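Local coordinates for oxidoreductase (Methanosarcina mazei, PDB 3KA7), which binds FAD and probably acts as an oxidoreductase of the flavin-containing amine oxidoreductase family, at residues 280-293 with 323-335. Residues are numbered along the deposited sequence; the frame is centred on the assembly and turned at random.
Sequences AGIKICLAADEPLV and PGKHLTMCHQYVA
Reciprocal backbone bonds tie I282 to Q332, I284 to C330, L286 to T328 and A288 to H326, joining 280-288 and 326-334 as antiparallel neighbours within a mixed sheet. L286 N to T328 O is the shortest of them, 2.7 Å, and reaches the oxygen nearly along the C=O axis. Between these pairs alpha carbons serve as weak donors, K283 CA lying 3.2 Å from C330 O. On the other side of 280-288, strand 362-370 takes up the backbone of G281, K283, C285 and A287.

One face carries I282, whose CD1 packs 3.6 Å from V334 CG2, and T328. Chi1 of -53° sets T328 OG1 beside its own backbone N and CG2 anti to it, so both branches meet L292, CD1 lying 3.7 Å from OG1. That hydroxyl bonds to E312, which also takes the amides of L292 and V293. P291 CG touches H326 NE2 and CD2 at a slant, while H326 ND1 bonds to T314. On the opposite face C285 SG meets CG of M329, a selenomethionine beside the FAD-binding F54, at 3.8 Å; the K283 side chain comes within about 4 Å (nearest atoms) of FAD, its NZ bonded to G52 O. H331 NE2 bonds to S164, but ND1 is buried without a partner.

Where the strands end, one water's oxygen donates to D289 O and, at 2.7 Å, to G324 O. K325, bent at chi2 and chi4, brings NZ within 3.7 Å of D289 OD1, a long salt bridge. With an alanine in its place, the D289 carboxylate would probably lose this distant countercharge and the methylenes CD and CE alongside OD1. Main-chain bonds thus join the strands, while the polar ends of K283, H326, T328 and H331, its ND1 excepted, find partners in other parts of the fold.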
ATOM      1  N   ALA A 280      -7.307  -0.830   7.816  1.00  8.05           N
ATOM      2  CA  ALA A 280      -8.314  -1.725   7.228  1.00  7.78           C
ATOM      3  C   ALA A 280      -9.040  -1.056   6.067  1.00  7.37           C
ATOM      4  O   ALA A 280      -9.100   0.178   5.968  1.00  7.15           O
ATOM      5  CB  ALA A 280      -9.328  -2.146   8.292  1.00  7.96           C
ATOM      6  N   GLY A 281      -9.605  -1.867   5.187  1.00  7.47           N
ATOM      7  CA  GLY A 281     -10.340  -1.308   4.058  1.00  7.72           C
ATOM      8  C   GLY A 281     -11.134  -2.384   3.352  1.00  8.26           C
ATOM      9  O   GLY A 281     -10.935  -3.579   3.577  1.00  8.27           O
ATOM     10  N   ILE A 282     -12.038  -1.945   2.489  1.00  8.50           N
ATOM     11  CA  ILE A 282     -12.812  -2.852   1.658  1.00  8.24           C
ATOM     12  C   ILE A 282     -12.635  -2.475   0.192  1.00  8.37           C
ATOM     13  O   ILE A 282     -12.720  -1.308  -0.159  1.00  7.75           O
ATOM     14  CB  ILE A 282     -14.292  -2.798   2.001  1.00  8.09           C
ATOM     15  CG1 ILE A 282     -14.539  -3.357   3.399  1.00  8.75           C
ATOM     16  CG2 ILE A 282     -15.098  -3.564   0.951  1.00 11.23           C
ATOM     17  CD1 ILE A 282     -15.826  -2.823   4.008  1.00  9.26           C
ATOM     18  N   LYS A 283     -12.377  -3.484  -0.634  1.00  8.25           N
ATOM     19  CA  LYS A 283     -12.179  -3.327  -2.067  1.00  8.61           C
ATOM     20  C   LYS A 283     -13.383  -3.935  -2.792  1.00  9.06           C
ATOM     21  O   LYS A 283     -13.734  -5.092  -2.550  1.00  9.08           O
ATOM     22  CB  LYS A 283     -10.898  -4.065  -2.479  1.00  8.80           C
ATOM     23  CG  LYS A 283     -10.684  -4.162  -3.985  1.00 10.97           C
ATOM     24  CD  LYS A 283      -9.321  -4.767  -4.352  1.00 13.33           C
ATOM     25  CE  LYS A 283      -8.980  -5.982  -3.506  1.00 15.17           C
ATOM     26  NZ  LYS A 283      -7.785  -6.678  -4.069  1.00 14.33           N
ATOM     27  N   ILE A 284     -14.021  -3.148  -3.654  1.00  9.04           N
ATOM     28  CA  ILE A 284     -15.132  -3.633  -4.462  1.00  9.29           C
ATOM     29  C   ILE A 284     -14.678  -3.670  -5.911  1.00  9.42           C
ATOM     30  O   ILE A 284     -14.340  -2.630  -6.475  1.00  9.84           O
ATOM     31  CB  ILE A 284     -16.379  -2.733  -4.316  1.00  9.88           C
ATOM     32  CG1 ILE A 284     -16.837  -2.700  -2.851  1.00  9.99           C
ATOM     33  CG2 ILE A 284     -17.507  -3.209  -5.259  1.00 10.30           C
ATOM     34  CD1 ILE A 284     -17.995  -1.741  -2.604  1.00 11.61           C
ATOM     35  N   CYS A 285     -14.666  -4.860  -6.507  1.00  9.53           N
ATOM     36  CA  CYS A 285     -14.237  -5.031  -7.903  1.00 11.01           C
ATOM     37  C   CYS A 285     -15.468  -5.110  -8.802  1.00 10.78           C
ATOM     38  O   CYS A 285     -16.381  -5.878  -8.526  1.00 10.45           O
ATOM     39  CB  CYS A 285     -13.423  -6.315  -8.053  1.00 11.46           C
ATOM     40  SG  CYS A 285     -11.909  -6.319  -7.020  1.00 15.99           S
ATOM     41  N   LEU A 286     -15.480  -4.304  -9.862  1.00 10.76           N
ATOM     42  CA  LEU A 286     -16.623  -4.247 -10.778  1.00 10.82           C
ATOM     43  C   LEU A 286     -16.225  -4.816 -12.122  1.00 11.58           C
ATOM     44  O   LEU A 286     -15.133  -4.547 -12.613  1.00 11.40           O
ATOM     45  CB  LEU A 286     -17.086  -2.796 -10.969  1.00 10.91           C
ATOM     46  CG  LEU A 286     -17.342  -1.976  -9.698  1.00 10.66           C
ATOM     47  CD1 LEU A 286     -17.741  -0.550 -10.052  1.00 11.27           C
ATOM     48  CD2 LEU A 286     -18.401  -2.630  -8.797  1.00 10.97           C
ATOM     49  N   ALA A 287     -17.113  -5.616 -12.707  1.00 12.31           N
ATOM     50  CA  ALA A 287     -16.934  -6.079 -14.065  1.00 13.17           C
ATOM     51  C   ALA A 287     -17.726  -5.098 -14.924  1.00 13.58           C
ATOM     52  O   ALA A 287     -18.942  -5.166 -14.974  1.00 13.95           O
ATOM     53  CB  ALA A 287     -17.476  -7.489 -14.207  1.00 13.07           C
ATOM     54  N   ALA A 288     -17.046  -4.152 -15.555  1.00 13.86           N
ATOM     55  CA  ALA A 288     -17.752  -3.085 -16.260  1.00 14.54           C
ATOM     56  C   ALA A 288     -17.890  -3.394 -17.750  1.00 14.83           C
ATOM     57  O   ALA A 288     -16.965  -3.895 -18.356  1.00 14.67           O
ATOM     58  CB  ALA A 288     -17.038  -1.751 -16.050  1.00 14.53           C
ATOM     59  N   ASP A 289     -19.050  -3.071 -18.325  1.00 16.05           N
ATOM     60  CA  ASP A 289     -19.297  -3.283 -19.760  1.00 17.30           C
ATOM     61  C   ASP A 289     -18.974  -2.022 -20.565  1.00 16.96           C
ATOM     62  O   ASP A 289     -19.175  -1.980 -21.791  1.00 17.40           O
ATOM     63  CB  ASP A 289     -20.755  -3.660 -19.987  1.00 17.95           C
ATOM     64  CG  ASP A 289     -21.163  -4.869 -19.200  1.00 21.29           C
ATOM     65  OD1 ASP A 289     -20.815  -5.983 -19.625  1.00 25.75           O
ATOM     66  OD2 ASP A 289     -21.819  -4.706 -18.146  1.00 26.92           O
ATOM     67  N   GLU A 290     -18.476  -1.004 -19.869  1.00 15.95           N
ATOM     68  CA  GLU A 290     -18.075   0.255 -20.473  1.00 15.77           C
ATOM     69  C   GLU A 290     -17.098   0.918 -19.506  1.00 15.99           C
ATOM     70  O   GLU A 290     -17.088   0.582 -18.331  1.00 15.69           O
ATOM     71  CB  GLU A 290     -19.291   1.157 -20.665  1.00 15.44           C
ATOM     72  CG  GLU A 290     -19.983   1.556 -19.357  1.00 14.78           C
ATOM     73  CD  GLU A 290     -21.189   2.443 -19.585  1.00 15.48           C
ATOM     74  OE1 GLU A 290     -21.102   3.360 -20.433  1.00 16.68           O
ATOM     75  OE2 GLU A 290     -22.220   2.236 -18.910  1.00 15.98           O
ATOM     76  N   PRO A 291     -16.264   1.845 -19.996  1.00 16.64           N
ATOM     77  CA  PRO A 291     -15.370   2.549 -19.077  1.00 16.24           C
ATOM     78  C   PRO A 291     -16.151   3.313 -18.001  1.00 16.41           C
ATOM     79  O   PRO A 291     -17.180   3.925 -18.291  1.00 15.68           O
ATOM     80  CB  PRO A 291     -14.616   3.523 -19.993  1.00 17.12           C
ATOM     81  CG  PRO A 291     -14.741   2.950 -21.353  1.00 17.29           C
ATOM     82  CD  PRO A 291     -16.063   2.250 -21.398  1.00 16.57           C
ATOM     83  N   LEU A 292     -15.674   3.260 -16.756  1.00 15.57           N
ATOM     84  CA  LEU A 292     -16.303   4.008 -15.681  1.00 15.59           C
ATOM     85  C   LEU A 292     -15.405   5.164 -15.253  1.00 16.29           C
ATOM     86  O   LEU A 292     -15.899   6.247 -14.945  1.00 16.70           O
ATOM     87  CB  LEU A 292     -16.627   3.092 -14.488  1.00 15.34           C
ATOM     88  CG  LEU A 292     -17.558   1.918 -14.791  1.00 15.17           C
ATOM     89  CD1 LEU A 292     -17.675   0.990 -13.573  1.00 13.36           C
ATOM     90  CD2 LEU A 292     -18.937   2.395 -15.244  1.00 14.12           C
ATOM     91  N   VAL A 293     -14.090   4.931 -15.258  1.00 15.65           N
ATOM     92  CA  VAL A 293     -13.096   5.975 -14.944  1.00 15.75           C
ATOM     93  C   VAL A 293     -12.589   6.648 -16.210  1.00 16.13           C
ATOM     94  O   VAL A 293     -12.463   7.874 -16.273  1.00 16.74           O
ATOM     95  CB  VAL A 293     -11.894   5.391 -14.188  1.00 15.46           C
ATOM     96  CG1 VAL A 293     -10.815   6.459 -13.943  1.00 14.85           C
ATOM     97  CG2 VAL A 293     -12.359   4.786 -12.887  1.00 15.19           C
ATOM     98  N   PRO A 323     -12.369  -9.658 -23.169  1.00 19.01           N
ATOM     99  CA  PRO A 323     -12.687  -8.741 -24.259  1.00 19.56           C
ATOM    100  C   PRO A 323     -13.972  -7.946 -23.994  1.00 19.72           C
ATOM    101  O   PRO A 323     -14.980  -8.511 -23.564  1.00 20.47           O
ATOM    102  CB  PRO A 323     -12.883  -9.689 -25.456  1.00 19.71           C
ATOM    103  CG  PRO A 323     -11.989 -10.847 -25.146  1.00 19.26           C
ATOM    104  CD  PRO A 323     -12.088 -11.023 -23.650  1.00 19.34           C
ATOM    105  N   GLY A 324     -13.919  -6.639 -24.223  1.00 20.22           N
ATOM    106  CA  GLY A 324     -15.098  -5.786 -24.067  1.00 20.07           C
ATOM    107  C   GLY A 324     -15.504  -5.552 -22.620  1.00 20.22           C
ATOM    108  O   GLY A 324     -16.654  -5.200 -22.330  1.00 20.33           O
ATOM    109  N   LYS A 325     -14.571  -5.771 -21.701  1.00 19.38           N
ATOM    110  CA  LYS A 325     -14.852  -5.507 -20.293  1.00 18.50           C
ATOM    111  C   LYS A 325     -13.753  -4.628 -19.724  1.00 17.22           C
ATOM    112  O   LYS A 325     -12.620  -4.658 -20.206  1.00 16.75           O
ATOM    113  CB  LYS A 325     -14.922  -6.814 -19.488  1.00 19.03           C
ATOM    114  CG  LYS A 325     -16.093  -7.731 -19.847  1.00 21.00           C
ATOM    115  CD  LYS A 325     -17.421  -7.008 -19.736  1.00 24.69           C
ATOM    116  CE  LYS A 325     -18.568  -7.874 -20.250  1.00 28.65           C
ATOM    117  NZ  LYS A 325     -18.765  -9.099 -19.421  1.00 30.12           N
ATOM    118  N   HIS A 326     -14.094  -3.834 -18.715  1.00 15.83           N
ATOM    119  CA  HIS A 326     -13.079  -3.136 -17.931  1.00 14.93           C
ATOM    120  C   HIS A 326     -13.116  -3.660 -16.498  1.00 13.87           C
ATOM    121  O   HIS A 326     -14.153  -4.118 -16.017  1.00 14.07           O
ATOM    122  CB  HIS A 326     -13.304  -1.618 -17.931  1.00 15.80           C
ATOM    123  CG  HIS A 326     -12.705  -0.917 -19.112  1.00 15.99           C
ATOM    124  ND1 HIS A 326     -11.345  -0.823 -19.310  1.00 16.97           N
ATOM    125  CD2 HIS A 326     -13.284  -0.286 -20.162  1.00 17.39           C
ATOM    126  CE1 HIS A 326     -11.107  -0.163 -20.428  1.00 18.81           C
ATOM    127  NE2 HIS A 326     -12.267   0.185 -20.961  1.00 18.52           N
ATOM    128  N   LEU A 327     -11.967  -3.608 -15.837  1.00 12.91           N
ATOM    129  CA  LEU A 327     -11.885  -3.928 -14.416  1.00 12.21           C
ATOM    130  C   LEU A 327     -11.802  -2.617 -13.667  1.00 11.44           C
ATOM    131  O   LEU A 327     -10.817  -1.892 -13.796  1.00 11.17           O
ATOM    132  CB  LEU A 327     -10.637  -4.758 -14.135  1.00 12.21           C
ATOM    133  CG  LEU A 327     -10.321  -5.097 -12.672  1.00 12.56           C
ATOM    134  CD1 LEU A 327     -11.537  -5.717 -11.943  1.00 13.90           C
ATOM    135  CD2 LEU A 327      -9.092  -6.004 -12.590  1.00 13.46           C
ATOM    136  N   THR A 328     -12.833  -2.318 -12.895  1.00 10.91           N
ATOM    137  CA  THR A 328     -12.880  -1.080 -12.130  1.00 10.88           C
ATOM    138  C   THR A 328     -12.903  -1.468 -10.661  1.00 10.56           C
ATOM    139  O   THR A 328     -13.778  -2.227 -10.230  1.00 10.84           O
ATOM    140  CB  THR A 328     -14.129  -0.281 -12.477  1.00 10.81           C
ATOM    141  OG1 THR A 328     -14.199  -0.107 -13.900  1.00 12.34           O
ATOM    142  CG2 THR A 328     -14.119   1.093 -11.781  1.00 11.37           C
HETATM  143  N   MSE A 329     -11.924  -0.967  -9.907  1.00 10.46           N
HETATM  144  CA  MSE A 329     -11.788  -1.316  -8.487  1.00  9.74           C
HETATM  145  C   MSE A 329     -11.921  -0.094  -7.583  1.00  9.58           C
HETATM  146  O   MSE A 329     -11.315   0.945  -7.836  1.00  8.69           O
HETATM  147  CB  MSE A 329     -10.476  -2.060  -8.232  1.00 10.27           C
HETATM  148  CG  MSE A 329     -10.408  -3.386  -8.983  1.00 12.25           C
HETATM  149 SE   MSE A 329      -8.811  -4.395  -8.586  1.00 18.23          SE
HETATM  150  CE  MSE A 329      -7.496  -3.232  -9.328  1.00 14.62           C
ATOM    151  N   CYS A 330     -12.721  -0.244  -6.531  1.00  9.03           N
ATOM    152  CA  CYS A 330     -13.049   0.830  -5.607  1.00  9.65           C
ATOM    153  C   CYS A 330     -12.465   0.533  -4.233  1.00  9.05           C
ATOM    154  O   CYS A 330     -12.450  -0.618  -3.810  1.00  9.56           O
ATOM    155  CB  CYS A 330     -14.562   0.931  -5.451  1.00  9.99           C
ATOM    156  SG  CYS A 330     -15.456   0.977  -7.035  1.00 14.89           S
ATOM    157  N   HIS A 331     -12.016   1.570  -3.536  1.00  8.51           N
ATOM    158  CA  HIS A 331     -11.523   1.402  -2.161  1.00  8.30           C
ATOM    159  C   HIS A 331     -12.304   2.245  -1.170  1.00  8.15           C
ATOM    160  O   HIS A 331     -12.608   3.418  -1.430  1.00  8.44           O
ATOM    161  CB  HIS A 331     -10.057   1.799  -2.023  1.00  8.81           C
ATOM    162  CG  HIS A 331      -9.479   1.435  -0.688  1.00 10.27           C
ATOM    163  ND1 HIS A 331      -9.277   0.127  -0.301  1.00 13.63           N
ATOM    164  CD2 HIS A 331      -9.112   2.202   0.367  1.00 11.78           C
ATOM    165  CE1 HIS A 331      -8.794   0.103   0.931  1.00 12.32           C
ATOM    166  NE2 HIS A 331      -8.676   1.350   1.356  1.00 11.18           N
ATOM    167  N   GLN A 332     -12.602   1.656  -0.020  1.00  7.75           N
ATOM    168  CA  GLN A 332     -13.126   2.432   1.085  1.00  8.28           C
ATOM    169  C   GLN A 332     -12.370   2.117   2.376  1.00  7.85           C
ATOM    170  O   GLN A 332     -12.179   0.949   2.741  1.00  7.46           O
ATOM    171  CB  GLN A 332     -14.635   2.215   1.242  1.00  8.89           C
ATOM    172  CG  GLN A 332     -15.032   0.786   1.590  1.00 10.00           C
ATOM    173  CD  GLN A 332     -16.535   0.535   1.453  1.00 11.21           C
ATOM    174  OE1 GLN A 332     -17.274   0.541   2.450  1.00 12.04           O
ATOM    175  NE2 GLN A 332     -16.983   0.299   0.231  1.00 11.31           N
ATOM    176  N   TYR A 333     -11.901   3.172   3.030  1.00  7.36           N
ATOM    177  CA  TYR A 333     -11.348   3.105   4.368  1.00  7.68           C
ATOM    178  C   TYR A 333     -12.364   2.480   5.324  1.00  7.56           C
ATOM    179  O   TYR A 333     -13.544   2.782   5.236  1.00  7.75           O
ATOM    180  CB  TYR A 333     -11.035   4.542   4.826  1.00  8.04           C
ATOM    181  CG  TYR A 333     -10.938   4.758   6.323  1.00 10.72           C
ATOM    182  CD1 TYR A 333      -9.816   4.355   7.027  1.00 12.86           C
ATOM    183  CD2 TYR A 333     -11.968   5.377   7.031  1.00 14.54           C
ATOM    184  CE1 TYR A 333      -9.719   4.552   8.397  1.00 14.87           C
ATOM    185  CE2 TYR A 333     -11.872   5.590   8.405  1.00 16.73           C
ATOM    186  CZ  TYR A 333     -10.742   5.172   9.075  1.00 16.64           C
ATOM    187  OH  TYR A 333     -10.612   5.368  10.435  1.00 20.02           O
ATOM    188  N   VAL A 334     -11.896   1.612   6.221  1.00  8.31           N
ATOM    189  CA  VAL A 334     -12.718   1.101   7.331  1.00  9.44           C
ATOM    190  C   VAL A 334     -12.031   1.442   8.649  1.00 10.03           C
ATOM    191  O   VAL A 334     -10.869   1.083   8.864  1.00  9.52           O
ATOM    192  CB  VAL A 334     -12.941  -0.440   7.236  1.00  9.46           C
ATOM    193  CG1 VAL A 334     -13.726  -0.974   8.431  1.00 11.11           C
ATOM    194  CG2 VAL A 334     -13.675  -0.781   5.964  1.00  9.52           C
ATOM    195  N   ALA A 335     -12.751   2.147   9.515  1.00 11.39           N
ATOM    196  CA  ALA A 335     -12.242   2.482  10.855  1.00 13.09           C
ATOM    197  C   ALA A 335     -12.147   1.211  11.706  1.00 14.28           C
ATOM    198  O   ALA A 335     -12.975   0.310  11.579  1.00 13.58           O
ATOM    199  CB  ALA A 335     -13.174   3.495  11.505  1.00 13.04           C
TER
HETATM  200  O   HOH W   1      -7.991   1.946   8.662  1.00 27.97           O
HETATM  201  O   HOH W   2     -18.782  -4.162 -23.580  1.00 39.52           O